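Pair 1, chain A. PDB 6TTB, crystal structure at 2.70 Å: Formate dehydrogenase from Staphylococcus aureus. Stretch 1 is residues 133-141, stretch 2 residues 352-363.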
# COMPACT_ATOMS: atom_id res chain seq x y z
N ASN A 133 19.90 -38.16 4.85
CA ASN A 133 19.96 -37.87 6.26
C ASN A 133 20.68 -36.53 6.54
O ASN A 133 21.37 -36.38 7.54
CB ASN A 133 20.35 -39.13 7.05
CG ASN A 133 19.96 -39.00 8.49
OD1 ASN A 133 20.64 -39.48 9.33
ND2 ASN A 133 18.96 -38.20 8.78
N ILE A 134 20.44 -35.56 5.67
CA ILE A 134 20.70 -34.14 5.89
C ILE A 134 19.50 -33.51 6.62
O ILE A 134 18.37 -33.75 6.24
CB ILE A 134 20.86 -33.49 4.51
CG1 ILE A 134 22.14 -33.88 3.81
CG2 ILE A 134 20.66 -31.98 4.52
CD1 ILE A 134 21.94 -33.88 2.33
N GLY A 135 19.77 -32.65 7.62
CA GLY A 135 18.73 -31.93 8.32
C GLY A 135 18.46 -30.60 7.64
O GLY A 135 19.38 -30.01 7.07
N VAL A 136 17.24 -30.12 7.74
CA VAL A 136 16.85 -28.87 7.11
C VAL A 136 16.05 -28.03 8.10
O VAL A 136 15.00 -28.47 8.63
CB VAL A 136 16.00 -29.16 5.86
CG1 VAL A 136 15.35 -27.91 5.33
CG2 VAL A 136 16.83 -29.88 4.79
N VAL A 137 16.52 -26.79 8.31
CA VAL A 137 15.94 -25.96 9.35
C VAL A 137 15.92 -24.55 8.84
O VAL A 137 16.90 -24.09 8.28
CB VAL A 137 16.72 -26.03 10.68
CG1 VAL A 137 16.93 -27.46 11.08
CG2 VAL A 137 18.06 -25.35 10.54
N GLU A 138 14.82 -23.86 9.13
CA GLU A 138 14.71 -22.46 8.87
C GLU A 138 14.40 -21.78 10.21
O GLU A 138 14.26 -22.48 11.20
CB GLU A 138 13.70 -22.23 7.72
CG GLU A 138 12.21 -22.50 8.06
CD GLU A 138 11.26 -22.74 6.85
OE1 GLU A 138 11.72 -23.10 5.74
OE2 GLU A 138 10.03 -22.68 7.05
N VAL A 139 14.33 -20.43 10.22
CA VAL A 139 14.18 -19.58 11.40
C VAL A 139 12.71 -19.17 11.58
O VAL A 139 12.30 -18.01 11.41
CB VAL A 139 15.05 -18.33 11.21
CG1 VAL A 139 15.11 -17.51 12.49
CG2 VAL A 139 16.44 -18.68 10.69
N THR A 140 11.90 -20.12 11.99
CA THR A 140 10.50 -19.85 12.17
C THR A 140 10.36 -18.61 13.04
O THR A 140 11.07 -18.43 14.01
CB THR A 140 9.79 -21.12 12.63
OG1 THR A 140 10.35 -22.17 11.81
CG2 THR A 140 8.30 -21.10 12.44
N GLY A 141 9.45 -17.71 12.64
CA GLY A 141 9.01 -16.65 13.53
C GLY A 141 9.67 -15.34 13.18
O GLY A 141 9.02 -14.30 13.21
N PRO A 352 19.11 -30.21 20.89
CA PRO A 352 18.04 -30.50 19.93
C PRO A 352 17.35 -29.17 19.62
O PRO A 352 17.21 -28.31 20.48
CB PRO A 352 17.17 -31.52 20.71
CG PRO A 352 17.35 -31.11 22.19
CD PRO A 352 18.64 -30.31 22.28
N PHE A 353 17.00 -28.98 18.36
CA PHE A 353 16.44 -27.72 17.93
C PHE A 353 15.02 -27.55 18.49
O PHE A 353 14.42 -28.53 18.93
CB PHE A 353 16.42 -27.72 16.41
CG PHE A 353 17.74 -28.01 15.73
CD1 PHE A 353 18.74 -27.07 15.69
CD2 PHE A 353 17.89 -29.15 14.94
CE1 PHE A 353 19.91 -27.28 14.96
CE2 PHE A 353 19.05 -29.36 14.21
CZ PHE A 353 20.06 -28.44 14.24
N GLN A 354 14.48 -26.30 18.47
CA GLN A 354 13.05 -26.07 18.71
C GLN A 354 12.24 -26.62 17.52
O GLN A 354 12.64 -26.42 16.39
CB GLN A 354 12.79 -24.59 19.04
N ASP A 355 11.11 -27.33 17.78
CA ASP A 355 10.39 -28.03 16.69
C ASP A 355 9.97 -27.05 15.59
O ASP A 355 10.06 -27.39 14.42
CB ASP A 355 9.25 -28.99 17.13
N LYS A 356 9.55 -25.85 16.01
CA LYS A 356 9.39 -24.66 15.16
C LYS A 356 10.27 -24.82 13.94
O LYS A 356 9.86 -24.53 12.81
CB LYS A 356 10.05 -23.45 15.84
CG LYS A 356 9.26 -22.61 16.88
CD LYS A 356 9.97 -21.19 17.09
N ASP A 357 11.51 -25.23 14.17
CA ASP A 357 12.57 -24.88 13.25
C ASP A 357 12.88 -26.00 12.27
O ASP A 357 13.63 -25.79 11.30
CB ASP A 357 13.78 -24.37 14.01
CG ASP A 357 13.59 -22.94 14.41
OD1 ASP A 357 12.74 -22.25 13.76
OD2 ASP A 357 14.24 -22.52 15.40
N ILE A 358 12.29 -27.17 12.50
CA ILE A 358 12.72 -28.34 11.74
C ILE A 358 11.78 -28.59 10.58
O ILE A 358 10.62 -28.91 10.77
CB ILE A 358 12.82 -29.58 12.62
CG1 ILE A 358 14.06 -29.55 13.52
CG2 ILE A 358 12.77 -30.82 11.74
CD1 ILE A 358 13.73 -30.02 14.94
N ILE A 359 12.33 -28.53 9.38
CA ILE A 359 11.61 -28.99 8.22
C ILE A 359 11.86 -30.49 8.04
O ILE A 359 11.01 -31.30 8.34
CB ILE A 359 11.95 -28.11 7.00
CG1 ILE A 359 11.51 -26.68 7.30
CG2 ILE A 359 11.29 -28.63 5.73
CD1 ILE A 359 12.26 -25.69 6.51
N VAL A 360 13.07 -30.86 7.67
CA VAL A 360 13.40 -32.26 7.65
C VAL A 360 14.28 -32.60 8.86
O VAL A 360 15.32 -31.97 9.08
CB VAL A 360 14.04 -32.67 6.32
CG1 VAL A 360 14.75 -33.99 6.44
CG2 VAL A 360 13.01 -32.72 5.21
N ALA A 361 13.85 -33.65 9.59
CA ALA A 361 14.54 -34.20 10.75
C ALA A 361 15.66 -35.15 10.30
O ALA A 361 15.55 -35.80 9.26
CB ALA A 361 13.51 -34.92 11.58
N SER A 362 16.71 -35.26 11.13
CA SER A 362 17.95 -35.98 10.82
C SER A 362 18.50 -36.54 12.12
O SER A 362 18.10 -36.08 13.20
CB SER A 362 18.93 -35.05 10.19
OG SER A 362 20.24 -35.58 10.29
N GLY A 363 19.39 -37.56 12.05
CA GLY A 363 19.84 -38.22 13.29
C GLY A 363 21.23 -37.77 13.75
O GLY A 363 21.47 -36.50 13.99

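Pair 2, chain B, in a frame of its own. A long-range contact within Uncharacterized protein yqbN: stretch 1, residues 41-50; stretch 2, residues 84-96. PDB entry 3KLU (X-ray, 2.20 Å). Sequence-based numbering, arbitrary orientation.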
# COMPACT_ATOMS: atom_id res chain seq x y z
N VAL B 41 -5.43 13.04 -14.16
CA VAL B 41 -5.13 11.77 -13.54
C VAL B 41 -5.31 11.86 -12.02
O VAL B 41 -4.99 12.87 -11.40
CB VAL B 41 -3.68 11.32 -13.82
CG1 VAL B 41 -3.44 9.98 -13.17
CG2 VAL B 41 -3.43 11.26 -15.31
N VAL B 42 -5.84 10.79 -11.45
CA VAL B 42 -6.06 10.70 -10.02
C VAL B 42 -4.93 9.83 -9.51
O VAL B 42 -4.97 8.61 -9.67
CB VAL B 42 -7.39 10.04 -9.74
CG1 VAL B 42 -7.57 9.87 -8.27
CG2 VAL B 42 -8.54 10.87 -10.38
N PRO B 43 -3.88 10.43 -8.92
CA PRO B 43 -2.77 9.60 -8.42
C PRO B 43 -3.12 8.79 -7.18
O PRO B 43 -4.03 9.13 -6.44
CB PRO B 43 -1.67 10.63 -8.13
CG PRO B 43 -2.46 11.83 -7.69
CD PRO B 43 -3.63 11.86 -8.65
N PHE B 44 -2.40 7.69 -7.00
CA PHE B 44 -2.60 6.87 -5.82
C PHE B 44 -1.80 7.55 -4.71
O PHE B 44 -0.77 8.16 -4.98
CB PHE B 44 -2.01 5.49 -6.03
CG PHE B 44 -2.94 4.53 -6.65
CD1 PHE B 44 -3.82 4.93 -7.63
CD2 PHE B 44 -2.88 3.20 -6.30
CE1 PHE B 44 -4.66 3.98 -8.26
CE2 PHE B 44 -3.71 2.24 -6.92
CZ PHE B 44 -4.59 2.64 -7.90
N ILE B 45 -2.30 7.44 -3.48
CA ILE B 45 -1.60 7.96 -2.32
C ILE B 45 -1.12 6.77 -1.49
O ILE B 45 -1.94 5.93 -1.03
CB ILE B 45 -2.50 8.80 -1.47
CG1 ILE B 45 -2.97 9.99 -2.26
CG2 ILE B 45 -1.73 9.29 -0.22
CD1 ILE B 45 -3.95 10.86 -1.47
N PHE B 46 0.20 6.70 -1.33
CA PHE B 46 0.86 5.64 -0.57
C PHE B 46 1.40 6.23 0.73
O PHE B 46 1.63 7.45 0.83
CB PHE B 46 2.03 5.04 -1.34
CG PHE B 46 1.63 4.32 -2.63
CD1 PHE B 46 1.33 5.04 -3.79
CD2 PHE B 46 1.66 2.93 -2.70
CE1 PHE B 46 1.07 4.38 -5.00
CE2 PHE B 46 1.40 2.26 -3.90
CZ PHE B 46 1.11 2.97 -5.04
N LYS B 47 1.57 5.36 1.72
CA LYS B 47 2.11 5.72 3.02
C LYS B 47 2.53 4.43 3.69
O LYS B 47 1.68 3.59 3.99
CB LYS B 47 1.06 6.40 3.89
CG LYS B 47 1.62 6.86 5.23
CD LYS B 47 0.48 7.26 6.16
CE LYS B 47 0.97 8.14 7.27
NZ LYS B 47 2.07 7.41 7.92
N ALA B 48 3.83 4.26 3.88
CA ALA B 48 4.40 3.08 4.52
C ALA B 48 3.66 2.65 5.80
O ALA B 48 3.17 3.46 6.59
CB ALA B 48 5.88 3.32 4.86
N ILE B 49 3.57 1.34 5.99
CA ILE B 49 2.94 0.85 7.20
C ILE B 49 4.08 0.62 8.20
O ILE B 49 5.24 0.92 7.91
CB ILE B 49 2.13 -0.42 6.90
CG1 ILE B 49 3.04 -1.50 6.30
CG2 ILE B 49 1.02 -0.08 5.91
CD1 ILE B 49 2.42 -2.87 6.25
N THR B 50 3.78 0.07 9.36
CA THR B 50 4.81 -0.12 10.34
C THR B 50 5.52 -1.44 10.19
O THR B 50 5.05 -2.38 9.51
CB THR B 50 4.21 -0.04 11.74
OG1 THR B 50 3.34 -1.15 11.92
CG2 THR B 50 3.38 1.26 11.87
N ARG B 84 -0.98 -7.93 0.27
CA ARG B 84 -1.61 -7.40 1.46
C ARG B 84 -0.84 -6.15 1.89
O ARG B 84 -1.44 -5.17 2.30
CB ARG B 84 -1.61 -8.42 2.59
CG ARG B 84 -1.96 -9.84 2.22
CD ARG B 84 -3.43 -10.16 2.37
NE ARG B 84 -4.01 -9.63 3.60
CZ ARG B 84 -3.79 -10.09 4.83
NH1 ARG B 84 -2.98 -11.13 5.03
NH2 ARG B 84 -4.41 -9.52 5.86
N ILE B 85 0.49 -6.17 1.80
CA ILE B 85 1.27 -4.99 2.20
C ILE B 85 0.87 -3.77 1.36
O ILE B 85 0.67 -2.63 1.90
CB ILE B 85 2.80 -5.23 2.00
CG1 ILE B 85 3.30 -6.35 2.91
CG2 ILE B 85 3.55 -3.94 2.28
CD1 ILE B 85 4.81 -6.68 2.76
N ALA B 86 0.77 -4.00 0.04
CA ALA B 86 0.40 -2.96 -0.92
C ALA B 86 -0.99 -2.40 -0.60
O ALA B 86 -1.18 -1.17 -0.57
CB ALA B 86 0.43 -3.53 -2.37
N VAL B 87 -1.96 -3.29 -0.38
CA VAL B 87 -3.30 -2.85 -0.04
C VAL B 87 -3.24 -1.87 1.14
O VAL B 87 -3.78 -0.79 1.08
CB VAL B 87 -4.22 -4.06 0.29
CG1 VAL B 87 -5.51 -3.60 1.06
CG2 VAL B 87 -4.65 -4.74 -1.02
N GLU B 88 -2.53 -2.25 2.21
CA GLU B 88 -2.44 -1.41 3.41
C GLU B 88 -1.51 -0.16 3.28
O GLU B 88 -1.69 0.87 3.93
CB GLU B 88 -2.08 -2.30 4.59
CG GLU B 88 -3.23 -3.24 4.94
CD GLU B 88 -2.91 -4.22 6.08
OE1 GLU B 88 -2.02 -3.92 6.91
OE2 GLU B 88 -3.56 -5.28 6.15
N THR B 89 -0.54 -0.25 2.39
CA THR B 89 0.33 0.90 2.15
C THR B 89 -0.42 1.91 1.26
O THR B 89 -0.02 3.06 1.13
CB THR B 89 1.57 0.42 1.42
OG1 THR B 89 2.23 -0.51 2.28
CG2 THR B 89 2.48 1.56 1.02
N THR B 90 -1.51 1.47 0.63
CA THR B 90 -2.23 2.37 -0.26
C THR B 90 -3.38 3.06 0.41
O THR B 90 -4.42 2.44 0.63
CB THR B 90 -2.71 1.62 -1.51
OG1 THR B 90 -1.57 1.08 -2.19
CG2 THR B 90 -3.44 2.55 -2.46
N VAL B 91 -3.20 4.35 0.67
CA VAL B 91 -4.20 5.17 1.35
C VAL B 91 -5.43 5.50 0.52
O VAL B 91 -6.55 5.52 1.03
CB VAL B 91 -3.57 6.54 1.78
CG1 VAL B 91 -4.45 7.19 2.80
CG2 VAL B 91 -2.16 6.35 2.30
N TYR B 92 -5.18 5.83 -0.75
CA TYR B 92 -6.23 6.17 -1.71
C TYR B 92 -5.74 5.64 -3.04
O TYR B 92 -4.71 6.09 -3.57
CB TYR B 92 -6.40 7.69 -1.78
CG TYR B 92 -7.39 8.17 -2.82
CD1 TYR B 92 -8.75 7.86 -2.71
CD2 TYR B 92 -6.99 8.96 -3.90
CE1 TYR B 92 -9.70 8.32 -3.62
CE2 TYR B 92 -7.94 9.43 -4.82
CZ TYR B 92 -9.30 9.11 -4.65
OH TYR B 92 -10.26 9.65 -5.46
N PRO B 93 -6.50 4.69 -3.63
CA PRO B 93 -7.74 4.16 -3.06
C PRO B 93 -7.46 3.03 -2.08
O PRO B 93 -6.53 2.28 -2.27
CB PRO B 93 -8.48 3.67 -4.31
CG PRO B 93 -7.35 2.99 -5.07
CD PRO B 93 -6.14 3.96 -4.87
N THR B 94 -8.25 2.90 -1.01
CA THR B 94 -8.02 1.78 -0.12
C THR B 94 -8.97 0.69 -0.57
O THR B 94 -10.19 0.83 -0.51
CB THR B 94 -8.28 2.11 1.37
OG1 THR B 94 -8.34 0.89 2.14
CG2 THR B 94 -9.52 2.86 1.51
N PHE B 95 -8.38 -0.42 -1.03
CA PHE B 95 -9.14 -1.55 -1.56
C PHE B 95 -10.01 -2.32 -0.59
O PHE B 95 -10.75 -3.24 -0.98
CB PHE B 95 -8.19 -2.48 -2.30
CG PHE B 95 -7.55 -1.82 -3.47
CD1 PHE B 95 -8.35 -1.16 -4.42
CD2 PHE B 95 -6.18 -1.86 -3.66
CE1 PHE B 95 -7.79 -0.55 -5.55
CE2 PHE B 95 -5.58 -1.25 -4.79
CZ PHE B 95 -6.39 -0.60 -5.74
N LYS B 96 -9.93 -1.92 0.68
CA LYS B 96 -10.73 -2.53 1.71
C LYS B 96 -12.06 -1.80 1.81
O LYS B 96 -12.97 -2.29 2.45
CB LYS B 96 -10.02 -2.44 3.05
CG LYS B 96 -8.76 -3.22 3.11
CD LYS B 96 -8.30 -3.28 4.51
CE LYS B 96 -7.00 -4.05 4.59
NZ LYS B 96 -6.64 -4.28 6.01
O HOH W 1 -0.61 3.15 4.63

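The sharpest difference between the two pairs lies at the matched positions A:Thr140 and B:Ile49, where one chain is held by polar atoms and the other by hydrocarbon. In pair 1, A:Thr140 OG1 donates a hydrogen bond to A:Lys356 O at 2.6 Å, and the backbone joins in, A:Thr140 N donating to the carboxylate oxygen A:Asp357 OD1 at 2.9 Å. In pair 2, B:Ile49 also points its CA-to-CB bond toward the other stretch but brings no polar group. Its CG2 lies 3.5 Å from B:Glu88 O, and its CD1 reaches B:Ile85 CG2 at 4.3 Å, so that it packs along the last turns of a helix.

The backbone beneath these choices is much the same: 14 central residues superpose with an RMSD of 1.0 Å. In both, a short strand pairs antiparallel with the second stretch; in pair 1 that stretch turns a corner at A:Ile359, in pair 2 it carries a strand whose register to the first shifts by one. A:Val136 matches B:Ile45, and the carbonyl of each accepts two successive amides. A:Val136 O takes A:Ile359 N at 2.8 Å and, weakly, A:Val360 N at 3.2 Å; B:Ile45 O takes B:Val91 N at 2.6 Å and B:Tyr92 N at 3.3 Å. The return bonds also agree, with A:Val136 N to A:Val360 O at 3.0 Å and B:Ile45 N to B:Tyr92 O at 2.8 Å. Two residues further, A:Glu138 N donates to A:Asp357 O at 3.1 Å, as B:Lys47 N does to B:Thr89 O at 2.9 Å. In pair 2 the register shift falls between B:Ile45 and B:Phe46, a beta bulge that fits one carbonyl serving two amides.

The approach to this shared pairing differs. A 3-10 segment precedes it in pair 1, whereas in pair 2 a helix ends at B:Thr89, whose OG1 donates to B:Ile85 O at 2.7 Å. The matched A:Asp357 instead turns its carboxylate across to the first stretch. Between the stretches of pair 2, a water donates to both B:Lys47 O, at 2.4 Å, and B:Glu88 O, at 2.6 Å, joining two carbonyls that could not bond to each other.

Side-chain bulk is also distributed differently. A:Gly135 matches B:Phe44. The glycine lets A:Ser362 come close, its CB 3.6 Å from A:Gly135 N; an ideal CB on A:Gly135 would sit a tight 3.4 Å from A:Ser362 CB. B:Phe44 fills its position with a ring, over one face of which B:Pro93 CD lies 3.4 Å from the centroid, almost on the ring normal. At the next position the two aliphatic residues do similar work: A:Val136 CG1 meets A:Ile359 CB at 3.8 Å, and B:Ile45 CG2 meets B:Val91 CB at 3.9 Å. Where A:Val360 offers a compact partner to A:Val136, its CB 4.0 Å from A:Val136 CB, the matched B:Tyr92 extends past the neighbouring strand to the loop before it, its CE2 reaching B:Val42 CG1 at 3.5 Å.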